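Local coordinates for outer surface protein (Borrelia burgdorferi, PDB 5IZT) that is an outer surface protein of the PFam54_60 family with no established function, though some relatives bind host complement regulators, at residues L187-I191 with I304-I308. Residues are numbered along the deposited sequence; the frame is centred on the assembly and turned at random.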
ATOM      1  N   LEU A 187     -20.216  -6.566   4.791  1.00 22.25           N
ATOM      2  CA  LEU A 187     -18.795  -6.486   5.131  1.00 21.43           C
ATOM      3  C   LEU A 187     -17.990  -7.568   4.416  1.00 22.00           C
ATOM      4  O   LEU A 187     -16.883  -7.303   3.918  1.00 23.13           O
ATOM      5  CB  LEU A 187     -18.609  -6.589   6.646  1.00 19.10           C
ATOM      6  CG  LEU A 187     -17.183  -6.353   7.148  1.00 18.63           C
ATOM      7  CD1 LEU A 187     -16.656  -4.994   6.664  1.00 21.35           C
ATOM      8  CD2 LEU A 187     -17.131  -6.473   8.680  1.00 21.50           C
ATOM      9  N   ILE A 188     -18.532  -8.787   4.333  1.00 24.05           N
ATOM     10  CA  ILE A 188     -17.865  -9.855   3.590  1.00 22.27           C
ATOM     11  C   ILE A 188     -17.693  -9.463   2.124  1.00 27.28           C
ATOM     12  O   ILE A 188     -16.628  -9.671   1.527  1.00 26.78           O
ATOM     13  CB  ILE A 188     -18.650 -11.172   3.740  1.00 27.33           C
ATOM     14  CG1 ILE A 188     -18.593 -11.660   5.191  1.00 27.85           C
ATOM     15  CG2 ILE A 188     -18.123 -12.249   2.770  1.00 27.82           C
ATOM     16  CD1 ILE A 188     -19.594 -12.742   5.511  1.00 29.07           C
ATOM     17  N   ARG A 189     -18.740  -8.888   1.527  1.00 23.67           N
ATOM     18  CA  ARG A 189     -18.664  -8.423   0.143  0.54 29.63           C
ATOM     19  C   ARG A 189     -17.593  -7.344  -0.022  1.00 32.91           C
ATOM     20  O   ARG A 189     -16.831  -7.351  -0.999  1.00 26.35           O
ATOM     21  CB  ARG A 189     -20.039  -7.899  -0.280  0.54 33.25           C
ATOM     22  CG  ARG A 189     -20.336  -7.876  -1.772  0.54 38.74           C
ATOM     23  CD  ARG A 189     -21.853  -7.746  -2.015  0.54 43.87           C
ATOM     24  NE  ARG A 189     -22.458  -6.660  -1.235  0.54 48.21           N
ATOM     25  CZ  ARG A 189     -23.230  -6.823  -0.160  0.54 43.50           C
ATOM     26  NH1 ARG A 189     -23.525  -8.037   0.282  0.54 30.30           N
ATOM     27  NH2 ARG A 189     -23.719  -5.763   0.469  0.54 41.49           N
ATOM     28  N   ALA A 190     -17.526  -6.403   0.923  1.00 26.21           N
ATOM     29  CA  ALA A 190     -16.578  -5.300   0.787  1.00 28.61           C
ATOM     30  C   ALA A 190     -15.135  -5.793   0.823  1.00 25.74           C
ATOM     31  O   ALA A 190     -14.292  -5.324   0.049  1.00 29.62           O
ATOM     32  CB  ALA A 190     -16.810  -4.267   1.883  1.00 27.92           C
ATOM     33  N   ILE A 191     -14.839  -6.740   1.711  1.00 23.65           N
ATOM     34  CA  ILE A 191     -13.498  -7.315   1.799  1.00 25.76           C
ATOM     35  C   ILE A 191     -13.158  -8.060   0.515  1.00 25.98           C
ATOM     36  O   ILE A 191     -12.051  -7.938  -0.029  1.00 26.06           O
ATOM     37  CB  ILE A 191     -13.400  -8.250   3.020  1.00 29.54           C
ATOM     38  CG1 ILE A 191     -13.548  -7.468   4.338  1.00 24.00           C
ATOM     39  CG2 ILE A 191     -12.114  -9.093   2.965  1.00 26.94           C
ATOM     40  CD1 ILE A 191     -12.370  -6.554   4.664  1.00 20.55           C
ATOM     41  N   ILE A 304      -9.503  -9.203   8.866  1.00 18.32           N
ATOM     42  CA  ILE A 304     -10.917  -8.879   9.039  1.00 21.67           C
ATOM     43  C   ILE A 304     -11.782 -10.057   8.622  1.00 24.50           C
ATOM     44  O   ILE A 304     -12.720 -10.441   9.330  1.00 24.29           O
ATOM     45  CB  ILE A 304     -11.288  -7.611   8.249  1.00 21.53           C
ATOM     46  CG1 ILE A 304     -10.579  -6.390   8.833  1.00 21.89           C
ATOM     47  CG2 ILE A 304     -12.809  -7.409   8.230  1.00 17.63           C
ATOM     48  CD1 ILE A 304     -10.716  -5.127   7.990  1.00 22.52           C
ATOM     49  N   ASN A 305     -11.482 -10.643   7.458  1.00 24.22           N
ATOM     50  CA  ASN A 305     -12.208 -11.825   6.990  1.00 19.60           C
ATOM     51  C   ASN A 305     -12.173 -12.943   8.029  1.00 27.55           C
ATOM     52  O   ASN A 305     -13.206 -13.560   8.331  1.00 29.23           O
ATOM     53  CB  ASN A 305     -11.596 -12.304   5.668  1.00 25.23           C
ATOM     54  CG  ASN A 305     -12.620 -12.865   4.705  1.00 45.88           C
ATOM     55  OD1 ASN A 305     -13.807 -12.570   4.793  1.00 53.73           O
ATOM     56  ND2 ASN A 305     -12.153 -13.677   3.763  1.00 59.28           N
ATOM     57  N   LYS A 306     -10.989 -13.205   8.605  1.00 19.56           N
ATOM     58  CA  LYS A 306     -10.871 -14.257   9.621  1.00 25.96           C
ATOM     59  C   LYS A 306     -11.701 -13.935  10.862  1.00 25.75           C
ATOM     60  O   LYS A 306     -12.336 -14.828  11.446  1.00 22.44           O
ATOM     61  CB  LYS A 306      -9.409 -14.443  10.031  1.00 36.01           C
ATOM     62  CG  LYS A 306      -8.506 -15.053   8.973  1.00 49.88           C
ATOM     63  CD  LYS A 306      -7.144 -15.439   9.561  1.00 61.03           C
ATOM     64  CE  LYS A 306      -6.413 -14.243  10.151  1.00 64.37           C
ATOM     65  NZ  LYS A 306      -5.189 -14.641  10.905  1.00 67.02           N
ATOM     66  N   LYS A 307     -11.666 -12.677  11.310  1.00 23.25           N
ATOM     67  CA  LYS A 307     -12.415 -12.288  12.509  1.00 22.73           C
ATOM     68  C   LYS A 307     -13.917 -12.399  12.306  1.00 19.93           C
ATOM     69  O   LYS A 307     -14.649 -12.763  13.238  1.00 21.47           O
ATOM     70  CB  LYS A 307     -12.025 -10.872  12.930  1.00 19.63           C
ATOM     71  CG  LYS A 307     -10.639 -10.845  13.588  1.00 25.79           C
ATOM     72  CD  LYS A 307     -10.642 -11.749  14.825  1.00 34.31           C
ATOM     73  CE  LYS A 307      -9.563 -11.374  15.828  1.00 36.27           C
ATOM     74  NZ  LYS A 307      -8.220 -11.740  15.319  1.00 33.05           N
ATOM     75  N   ILE A 308     -14.401 -12.058  11.115  1.00 18.58           N
ATOM     76  CA  ILE A 308     -15.825 -12.204  10.821  1.00 18.89           C
ATOM     77  C   ILE A 308     -16.262 -13.640  11.039  1.00 23.26           C
ATOM     78  O   ILE A 308     -17.297 -13.897  11.657  1.00 22.04           O
ATOM     79  CB  ILE A 308     -16.129 -11.747   9.385  1.00 29.10           C
ATOM     80  CG1 ILE A 308     -15.924 -10.239   9.241  1.00 22.88           C
ATOM     81  CG2 ILE A 308     -17.541 -12.158   8.989  1.00 28.56           C
ATOM     82  CD1 ILE A 308     -16.099  -9.786   7.826  1.00 22.38           C
TER
HETATM   83  O   HOH W   1     -14.758 -11.904   2.122  1.00 36.96           O
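Leu187 and Ile308 meet on the tightly packed side of this helix pair, where CD2 of Leu187 lies 3.6 Å from CD1 of Ile308 and the two aliphatic chains meet at a slant. With CG anti to the backbone N (chi1 -173°), Leu187 brings CG itself within 3.7 Å of Ile308 CD1. One turn along, Ile191 and Ile304 repeat the theme: a chi2 of -70° in Ile191 folds CD1 out of the extended position and places it against CB and both methyls of Ile304, with CG2 the nearest at 3.7 Å. No hydrogen bond passes directly between the two segments in this apolar part, which rests on branched methyl and methylene groups.

Segments 187-191 and 304-308, on helices 179-197 and 280-316, run roughly antiparallel (157°), their axes 10.4 Å apart at closest approach, within the all-helical fold of this Bbcrasp-1 family protein. Helix 322-359 closes the inner face: Leu187 rests on its Leu329 and Leu332, Ile308 on Leu332, and Ile191 on Leu336, making the contact one side of a three-helix apolar core.

Toward the partly exposed side the packing is looser. Ile188 lays CG1 against CG2 of Ile308 at 4.0 Å, its CD1 a little farther off, while the CG2 methyl of Ile191 comes only to 4.2 Å from the amide carbon CG of Asn305, the two chains passing in opposite directions. Here a water joins the helices, supplying the Ile188 carbonyl with a polar partner by donating to its backbone O at 3.0 Å, and donating also to OD1 of Asn305 at 2.9 Å.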